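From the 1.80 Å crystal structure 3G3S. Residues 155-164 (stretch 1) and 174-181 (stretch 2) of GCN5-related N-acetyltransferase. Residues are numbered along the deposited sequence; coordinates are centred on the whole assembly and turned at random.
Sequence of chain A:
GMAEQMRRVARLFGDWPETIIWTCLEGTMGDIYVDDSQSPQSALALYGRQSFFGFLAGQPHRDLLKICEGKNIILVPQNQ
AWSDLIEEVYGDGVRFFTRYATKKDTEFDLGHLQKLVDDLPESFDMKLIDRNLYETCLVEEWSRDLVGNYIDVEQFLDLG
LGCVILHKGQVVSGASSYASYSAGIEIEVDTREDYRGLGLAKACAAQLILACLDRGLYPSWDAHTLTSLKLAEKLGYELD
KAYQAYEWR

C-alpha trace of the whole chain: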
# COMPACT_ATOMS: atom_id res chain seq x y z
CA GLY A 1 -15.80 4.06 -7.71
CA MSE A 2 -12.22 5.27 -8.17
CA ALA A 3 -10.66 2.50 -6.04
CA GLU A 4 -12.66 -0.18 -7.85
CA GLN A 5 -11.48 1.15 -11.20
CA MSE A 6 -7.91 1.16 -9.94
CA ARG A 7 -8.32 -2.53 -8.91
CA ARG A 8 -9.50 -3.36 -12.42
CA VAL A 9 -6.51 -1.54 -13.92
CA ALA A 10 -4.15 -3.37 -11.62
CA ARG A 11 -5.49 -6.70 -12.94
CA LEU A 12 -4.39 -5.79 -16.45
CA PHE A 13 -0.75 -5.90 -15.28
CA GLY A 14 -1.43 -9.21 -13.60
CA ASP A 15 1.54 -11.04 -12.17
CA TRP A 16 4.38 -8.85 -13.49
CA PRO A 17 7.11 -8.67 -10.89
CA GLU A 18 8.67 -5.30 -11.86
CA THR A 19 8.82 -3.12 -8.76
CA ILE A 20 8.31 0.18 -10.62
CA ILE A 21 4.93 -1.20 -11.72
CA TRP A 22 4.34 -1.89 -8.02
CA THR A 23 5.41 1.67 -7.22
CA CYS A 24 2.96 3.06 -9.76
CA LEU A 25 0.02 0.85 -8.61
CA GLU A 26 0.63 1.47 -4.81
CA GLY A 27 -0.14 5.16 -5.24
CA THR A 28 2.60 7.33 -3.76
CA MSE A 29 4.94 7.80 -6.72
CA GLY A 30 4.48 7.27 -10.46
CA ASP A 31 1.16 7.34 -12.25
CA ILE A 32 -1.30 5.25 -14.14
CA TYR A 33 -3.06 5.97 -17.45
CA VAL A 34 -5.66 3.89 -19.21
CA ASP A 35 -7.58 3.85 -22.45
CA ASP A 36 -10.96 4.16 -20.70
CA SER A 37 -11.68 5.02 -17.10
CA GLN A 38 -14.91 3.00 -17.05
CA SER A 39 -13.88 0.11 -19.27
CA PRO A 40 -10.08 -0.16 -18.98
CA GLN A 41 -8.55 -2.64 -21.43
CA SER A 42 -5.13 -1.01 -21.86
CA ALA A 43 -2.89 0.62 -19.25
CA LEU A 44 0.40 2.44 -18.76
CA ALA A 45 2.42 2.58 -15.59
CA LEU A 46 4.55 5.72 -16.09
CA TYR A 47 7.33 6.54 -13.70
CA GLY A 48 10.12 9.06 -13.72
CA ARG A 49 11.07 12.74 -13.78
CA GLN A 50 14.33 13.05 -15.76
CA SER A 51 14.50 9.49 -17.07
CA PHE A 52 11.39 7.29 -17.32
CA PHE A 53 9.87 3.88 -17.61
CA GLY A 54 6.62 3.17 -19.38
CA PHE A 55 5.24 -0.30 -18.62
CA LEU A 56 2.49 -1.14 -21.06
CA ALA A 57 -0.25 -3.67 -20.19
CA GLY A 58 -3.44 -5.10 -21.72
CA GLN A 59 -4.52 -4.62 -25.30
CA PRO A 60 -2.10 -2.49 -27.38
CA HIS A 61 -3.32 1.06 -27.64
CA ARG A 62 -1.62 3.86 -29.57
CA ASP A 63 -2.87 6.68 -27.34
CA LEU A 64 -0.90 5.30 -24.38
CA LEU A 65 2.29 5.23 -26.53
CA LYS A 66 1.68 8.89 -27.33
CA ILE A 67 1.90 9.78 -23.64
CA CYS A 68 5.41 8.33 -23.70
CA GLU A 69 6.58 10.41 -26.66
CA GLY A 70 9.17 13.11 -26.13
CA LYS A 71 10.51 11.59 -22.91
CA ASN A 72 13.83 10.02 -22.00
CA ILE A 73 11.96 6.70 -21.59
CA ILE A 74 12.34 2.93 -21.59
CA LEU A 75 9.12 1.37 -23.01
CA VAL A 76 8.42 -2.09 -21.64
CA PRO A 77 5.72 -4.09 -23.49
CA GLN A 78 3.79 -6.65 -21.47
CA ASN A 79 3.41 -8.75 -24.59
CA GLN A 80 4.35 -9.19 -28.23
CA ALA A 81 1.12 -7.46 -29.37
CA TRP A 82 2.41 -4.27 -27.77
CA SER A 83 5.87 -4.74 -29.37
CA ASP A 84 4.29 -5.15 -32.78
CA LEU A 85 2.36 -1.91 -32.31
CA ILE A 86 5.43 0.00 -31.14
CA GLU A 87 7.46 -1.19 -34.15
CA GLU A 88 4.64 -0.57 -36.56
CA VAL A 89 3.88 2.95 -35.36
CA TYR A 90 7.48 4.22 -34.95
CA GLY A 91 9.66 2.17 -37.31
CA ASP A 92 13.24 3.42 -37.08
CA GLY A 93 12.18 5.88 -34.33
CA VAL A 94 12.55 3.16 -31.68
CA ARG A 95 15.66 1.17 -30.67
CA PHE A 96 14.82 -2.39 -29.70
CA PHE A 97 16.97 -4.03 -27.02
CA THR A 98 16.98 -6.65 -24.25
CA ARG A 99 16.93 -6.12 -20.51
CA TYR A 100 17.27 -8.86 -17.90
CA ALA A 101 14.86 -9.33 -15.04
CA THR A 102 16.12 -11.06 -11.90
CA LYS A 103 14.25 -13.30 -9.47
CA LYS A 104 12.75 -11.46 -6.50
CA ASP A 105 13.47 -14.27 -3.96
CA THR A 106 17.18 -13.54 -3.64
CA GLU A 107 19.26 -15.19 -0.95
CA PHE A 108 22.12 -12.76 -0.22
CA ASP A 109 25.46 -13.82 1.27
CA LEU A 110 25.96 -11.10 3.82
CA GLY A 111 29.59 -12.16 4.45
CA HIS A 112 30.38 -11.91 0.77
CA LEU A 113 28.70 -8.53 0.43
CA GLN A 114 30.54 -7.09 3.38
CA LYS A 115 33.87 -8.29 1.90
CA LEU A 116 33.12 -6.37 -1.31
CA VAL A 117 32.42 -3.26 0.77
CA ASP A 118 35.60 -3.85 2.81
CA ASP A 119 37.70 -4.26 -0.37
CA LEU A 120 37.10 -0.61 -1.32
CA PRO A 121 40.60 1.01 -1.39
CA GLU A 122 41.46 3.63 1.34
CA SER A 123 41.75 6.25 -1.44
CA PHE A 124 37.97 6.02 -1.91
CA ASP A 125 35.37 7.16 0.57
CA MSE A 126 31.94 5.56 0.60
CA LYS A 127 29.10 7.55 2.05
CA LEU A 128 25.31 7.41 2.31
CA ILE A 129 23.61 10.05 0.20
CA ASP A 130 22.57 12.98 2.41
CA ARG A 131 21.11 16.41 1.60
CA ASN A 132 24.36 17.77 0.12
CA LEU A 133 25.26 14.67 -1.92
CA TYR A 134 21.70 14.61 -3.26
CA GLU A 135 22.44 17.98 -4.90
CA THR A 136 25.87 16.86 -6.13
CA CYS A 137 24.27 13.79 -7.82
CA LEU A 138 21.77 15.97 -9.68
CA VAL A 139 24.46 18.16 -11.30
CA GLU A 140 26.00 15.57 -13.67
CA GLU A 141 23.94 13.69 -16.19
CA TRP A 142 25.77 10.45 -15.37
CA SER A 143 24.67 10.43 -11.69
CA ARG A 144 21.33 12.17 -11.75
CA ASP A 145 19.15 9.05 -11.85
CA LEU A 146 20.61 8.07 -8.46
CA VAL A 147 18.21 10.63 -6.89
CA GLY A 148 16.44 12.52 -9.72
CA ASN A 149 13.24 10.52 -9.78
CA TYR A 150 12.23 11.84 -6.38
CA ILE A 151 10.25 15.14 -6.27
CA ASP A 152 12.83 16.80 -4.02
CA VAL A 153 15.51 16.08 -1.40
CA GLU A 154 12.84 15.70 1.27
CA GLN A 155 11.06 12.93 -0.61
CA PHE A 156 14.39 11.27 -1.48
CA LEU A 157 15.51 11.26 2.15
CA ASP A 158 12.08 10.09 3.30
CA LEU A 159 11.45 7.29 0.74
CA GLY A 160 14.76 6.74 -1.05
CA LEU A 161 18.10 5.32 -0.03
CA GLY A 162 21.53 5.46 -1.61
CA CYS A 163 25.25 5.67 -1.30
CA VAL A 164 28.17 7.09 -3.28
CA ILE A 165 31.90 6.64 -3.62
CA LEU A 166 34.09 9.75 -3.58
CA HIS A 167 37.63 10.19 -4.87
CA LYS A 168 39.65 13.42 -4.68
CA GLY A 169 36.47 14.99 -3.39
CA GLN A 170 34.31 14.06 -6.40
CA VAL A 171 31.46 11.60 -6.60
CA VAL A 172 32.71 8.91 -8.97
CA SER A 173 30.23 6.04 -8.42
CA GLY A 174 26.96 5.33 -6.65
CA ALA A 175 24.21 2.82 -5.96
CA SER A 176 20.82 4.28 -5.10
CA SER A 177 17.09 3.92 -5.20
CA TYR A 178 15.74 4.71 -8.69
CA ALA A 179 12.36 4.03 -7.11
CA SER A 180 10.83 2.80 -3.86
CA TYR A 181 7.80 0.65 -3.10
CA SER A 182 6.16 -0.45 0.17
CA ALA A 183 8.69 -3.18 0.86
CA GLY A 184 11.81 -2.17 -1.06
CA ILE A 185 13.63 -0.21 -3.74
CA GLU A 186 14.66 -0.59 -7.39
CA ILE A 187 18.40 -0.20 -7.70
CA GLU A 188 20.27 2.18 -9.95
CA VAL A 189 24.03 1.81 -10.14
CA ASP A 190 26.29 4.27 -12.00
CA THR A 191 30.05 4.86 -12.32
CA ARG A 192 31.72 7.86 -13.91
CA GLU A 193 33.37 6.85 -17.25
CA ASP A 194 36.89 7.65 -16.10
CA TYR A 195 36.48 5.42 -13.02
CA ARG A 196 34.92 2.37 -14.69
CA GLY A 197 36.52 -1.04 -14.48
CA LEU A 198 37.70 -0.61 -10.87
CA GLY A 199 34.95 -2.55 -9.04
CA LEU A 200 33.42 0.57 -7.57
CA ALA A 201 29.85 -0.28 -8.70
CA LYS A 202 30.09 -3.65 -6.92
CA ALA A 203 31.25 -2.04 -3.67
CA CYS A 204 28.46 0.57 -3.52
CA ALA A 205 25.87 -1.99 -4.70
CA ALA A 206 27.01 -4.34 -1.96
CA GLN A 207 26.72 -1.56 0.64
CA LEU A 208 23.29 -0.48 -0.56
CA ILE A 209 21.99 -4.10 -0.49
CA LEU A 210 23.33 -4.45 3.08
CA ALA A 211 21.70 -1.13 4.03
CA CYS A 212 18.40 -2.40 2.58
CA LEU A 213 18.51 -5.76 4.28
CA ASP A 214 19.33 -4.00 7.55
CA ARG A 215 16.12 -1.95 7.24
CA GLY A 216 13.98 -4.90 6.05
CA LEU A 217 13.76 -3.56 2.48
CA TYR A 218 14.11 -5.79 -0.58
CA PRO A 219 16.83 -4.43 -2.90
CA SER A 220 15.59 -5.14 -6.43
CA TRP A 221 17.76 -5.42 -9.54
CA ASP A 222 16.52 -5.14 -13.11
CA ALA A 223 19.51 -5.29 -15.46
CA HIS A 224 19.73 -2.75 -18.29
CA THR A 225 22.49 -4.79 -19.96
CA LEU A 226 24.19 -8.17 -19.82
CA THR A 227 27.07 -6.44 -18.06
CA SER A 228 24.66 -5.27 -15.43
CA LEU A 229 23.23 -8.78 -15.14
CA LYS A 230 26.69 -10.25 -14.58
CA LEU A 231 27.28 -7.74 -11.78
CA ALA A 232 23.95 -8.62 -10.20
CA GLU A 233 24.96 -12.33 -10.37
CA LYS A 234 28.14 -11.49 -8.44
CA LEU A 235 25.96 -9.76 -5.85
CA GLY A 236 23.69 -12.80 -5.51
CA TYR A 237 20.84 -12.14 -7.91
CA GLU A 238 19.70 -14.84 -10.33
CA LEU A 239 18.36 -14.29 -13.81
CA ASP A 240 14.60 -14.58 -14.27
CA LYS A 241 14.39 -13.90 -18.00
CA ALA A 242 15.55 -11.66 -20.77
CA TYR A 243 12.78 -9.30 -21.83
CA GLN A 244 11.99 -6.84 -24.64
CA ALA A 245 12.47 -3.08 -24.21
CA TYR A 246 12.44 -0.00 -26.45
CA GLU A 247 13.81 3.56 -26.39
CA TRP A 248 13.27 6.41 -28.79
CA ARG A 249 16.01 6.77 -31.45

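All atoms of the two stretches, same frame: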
# COMPACT_ATOMS: atom_id res chain seq x y z
N GLN A 155 11.62 14.21 -0.20
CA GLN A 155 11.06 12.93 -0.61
C GLN A 155 12.18 11.88 -0.75
O GLN A 155 12.04 10.74 -0.27
CB GLN A 155 10.30 13.08 -1.92
CG GLN A 155 9.35 11.92 -2.15
CD GLN A 155 8.72 11.93 -3.52
OE1 GLN A 155 9.40 12.05 -4.55
NE2 GLN A 155 7.42 11.70 -3.56
N PHE A 156 13.32 12.24 -1.35
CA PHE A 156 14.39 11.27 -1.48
C PHE A 156 14.84 10.77 -0.13
O PHE A 156 14.96 9.58 0.08
CB PHE A 156 15.61 11.80 -2.22
CG PHE A 156 16.72 10.80 -2.26
CD1 PHE A 156 16.69 9.78 -3.20
CD2 PHE A 156 17.77 10.85 -1.34
CE1 PHE A 156 17.68 8.81 -3.24
CE2 PHE A 156 18.78 9.89 -1.37
CZ PHE A 156 18.71 8.85 -2.31
N LEU A 157 15.07 11.68 0.81
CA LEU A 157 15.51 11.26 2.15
C LEU A 157 14.42 10.47 2.89
O LEU A 157 14.71 9.55 3.63
CB LEU A 157 15.96 12.47 2.98
CG LEU A 157 17.28 13.13 2.57
CD1 LEU A 157 17.59 14.33 3.43
CD2 LEU A 157 18.42 12.12 2.62
N ASP A 158 13.16 10.78 2.65
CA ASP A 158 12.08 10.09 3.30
C ASP A 158 11.87 8.67 2.75
O ASP A 158 11.82 7.69 3.53
CB ASP A 158 10.81 10.91 3.12
CG ASP A 158 9.64 10.37 3.90
OD1 ASP A 158 9.85 9.79 5.00
OD2 ASP A 158 8.50 10.54 3.41
N LEU A 159 11.78 8.56 1.42
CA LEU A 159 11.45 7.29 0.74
C LEU A 159 12.59 6.58 0.02
O LEU A 159 12.48 5.40 -0.29
CB LEU A 159 10.35 7.56 -0.30
CG LEU A 159 9.07 8.26 0.16
CD1 LEU A 159 8.08 8.33 -1.01
CD2 LEU A 159 8.44 7.56 1.34
N GLY A 160 13.65 7.31 -0.30
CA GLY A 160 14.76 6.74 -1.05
C GLY A 160 15.90 6.35 -0.14
O GLY A 160 15.87 6.60 1.06
N LEU A 161 16.92 5.76 -0.74
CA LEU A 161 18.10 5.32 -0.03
C LEU A 161 19.21 5.15 -1.06
O LEU A 161 18.99 4.61 -2.17
CB LEU A 161 17.81 3.98 0.66
CG LEU A 161 18.97 3.39 1.48
CD1 LEU A 161 19.28 4.31 2.65
CD2 LEU A 161 18.65 1.99 1.95
N GLY A 162 20.41 5.62 -0.71
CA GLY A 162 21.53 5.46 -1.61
C GLY A 162 22.86 5.78 -1.01
O GLY A 162 22.96 6.36 0.08
N CYS A 163 23.90 5.36 -1.71
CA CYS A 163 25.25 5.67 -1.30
C CYS A 163 26.17 5.89 -2.52
O CYS A 163 25.92 5.40 -3.62
CB CYS A 163 25.79 4.60 -0.37
SG CYS A 163 26.11 3.12 -1.14
N VAL A 164 27.22 6.66 -2.27
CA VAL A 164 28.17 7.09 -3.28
C VAL A 164 29.60 6.87 -2.84
O VAL A 164 29.88 6.78 -1.66
CB VAL A 164 27.98 8.60 -3.58
CG1 VAL A 164 26.66 8.80 -4.22
CG2 VAL A 164 28.08 9.44 -2.32
N GLY A 174 28.07 5.35 -7.59
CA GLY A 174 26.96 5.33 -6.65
C GLY A 174 25.95 4.25 -6.96
O GLY A 174 25.83 3.76 -8.12
N ALA A 175 25.27 3.83 -5.89
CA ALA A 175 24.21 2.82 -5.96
C ALA A 175 23.08 3.41 -5.16
O ALA A 175 23.26 3.73 -3.99
CB ALA A 175 24.64 1.51 -5.38
N SER A 176 21.92 3.59 -5.78
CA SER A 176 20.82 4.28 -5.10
C SER A 176 19.46 3.81 -5.57
O SER A 176 19.34 3.00 -6.48
CB SER A 176 20.95 5.81 -5.30
OG SER A 176 19.95 6.55 -4.63
N SER A 177 18.43 4.29 -4.89
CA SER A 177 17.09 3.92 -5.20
C SER A 177 16.58 4.73 -6.39
O SER A 177 16.38 5.92 -6.26
CB SER A 177 16.20 4.16 -4.00
OG SER A 177 16.39 5.46 -3.51
N TYR A 178 16.39 4.07 -7.53
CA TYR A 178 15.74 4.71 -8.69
C TYR A 178 14.25 4.96 -8.39
O TYR A 178 13.60 5.94 -8.88
CB TYR A 178 15.86 3.77 -9.88
CG TYR A 178 15.33 4.33 -11.20
CD1 TYR A 178 16.16 5.09 -12.04
CD2 TYR A 178 14.05 4.05 -11.64
CE1 TYR A 178 15.70 5.59 -13.27
CE2 TYR A 178 13.58 4.56 -12.87
CZ TYR A 178 14.40 5.32 -13.67
OH TYR A 178 13.93 5.80 -14.88
N ALA A 179 13.71 4.03 -7.61
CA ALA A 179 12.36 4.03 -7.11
C ALA A 179 12.30 3.22 -5.81
O ALA A 179 13.23 2.45 -5.45
CB ALA A 179 11.40 3.43 -8.15
N SER A 180 11.19 3.41 -5.13
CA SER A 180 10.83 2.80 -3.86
C SER A 180 9.41 2.28 -3.92
O SER A 180 8.53 2.91 -4.55
CB SER A 180 10.84 3.85 -2.74
OG SER A 180 12.04 4.54 -2.69
N TYR A 181 9.16 1.16 -3.26
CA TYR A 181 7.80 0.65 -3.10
C TYR A 181 7.66 0.29 -1.61
O TYR A 181 8.61 0.43 -0.86
CB TYR A 181 7.47 -0.48 -4.05
CG TYR A 181 8.27 -1.74 -3.85
CD1 TYR A 181 9.58 -1.83 -4.30
CD2 TYR A 181 7.72 -2.85 -3.21
CE1 TYR A 181 10.33 -2.99 -4.09
CE2 TYR A 181 8.46 -4.01 -3.01
CZ TYR A 181 9.77 -4.07 -3.47
OH TYR A 181 10.52 -5.22 -3.29

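A polypeptide that leaves a helix and enters a sheet must pass its backbone polar groups from one regular pattern to another, and serine side chains on a neighbouring strand can cover the gap. Residues 155-164 and 174-181 of this acetyltransferase offer a compact example. The regular part of the contact is a short antiparallel ladder, with the axes of strands 162-164 and 174-177 at 166°. At its hydrogen-bonded pair, Cys163 N donates to Ala175 O at 2.9 Å and Ala175 N donates to Cys163 O at 2.8 Å, both with nearly straight N-H...O angles.

Two residues nearer the helix the pattern is altered. Ser177 N still donates to Leu161 O at 2.8 Å, though with a more bent angle of 130°, but the return bond does not end on a backbone carbonyl. Instead Leu161 N donates to Ser177 OG, also at 2.8 Å and with an angle of 167°. The p rotamer of Ser177, whose CA-to-CB bond points toward the first stretch, places its hydroxyl where this amide can reach it. Further along, where the second stretch has turned its corner at Tyr178, Ser180 also points its CA-to-CB bond toward the first stretch, and its m rotamer lets OG donate to Leu159 O at 2.6 Å. A carbonyl in the last helical residue and an amide just beyond the helix are thus both met by serine side chains, each short enough to work close to the main chain.

Glycine makes the close approach possible. Gly160, the first residue to leave helical phi/psi, brings its CA to 3.2 Å from Ser177 OG; a CB in the ideal position on Gly160 would lie 2.9 Å from Ser177 OG and 2.7 Å from Phe156 CD1. In the ladder, the CA atoms of Gly162 and Ser176 are only 3.8 Å apart. An ideal CB on Gly162 would fall 2.3 Å from Ser176 OG, so the absence of a side chain leaves room for the serine hydroxyl. The last pair, Val164 and Gly174, repeats the economy: their CA atoms lie 4.0 Å apart, and an ideal CB on Gly174 would be a tight 3.2 Å from Val164 CG1.

Packing completes the join, with 368 Å² buried between the stretches. The CA-to-CB bond of Phe156 points sideways to the second stretch, but its t rotamer (176°) carries the end of the ring nearer. Ser176 OG lies at the ring edge, 3.5 Å from Phe156 CZ, and Ser177 OG is 3.6 Å from Phe156 CE1, so the buried aromatic ring fills space beside the two serines. Cys163 and Ala175 direct their side chains to the face of the sheet opposite that of Ser176 and Val164, and these compact residues suit their buried positions. At the more open margin, the Leu159 side chain comes no closer than 4.2 Å, from CB to Ser180 OG, while the end of Leu161 leads away from the second stretch.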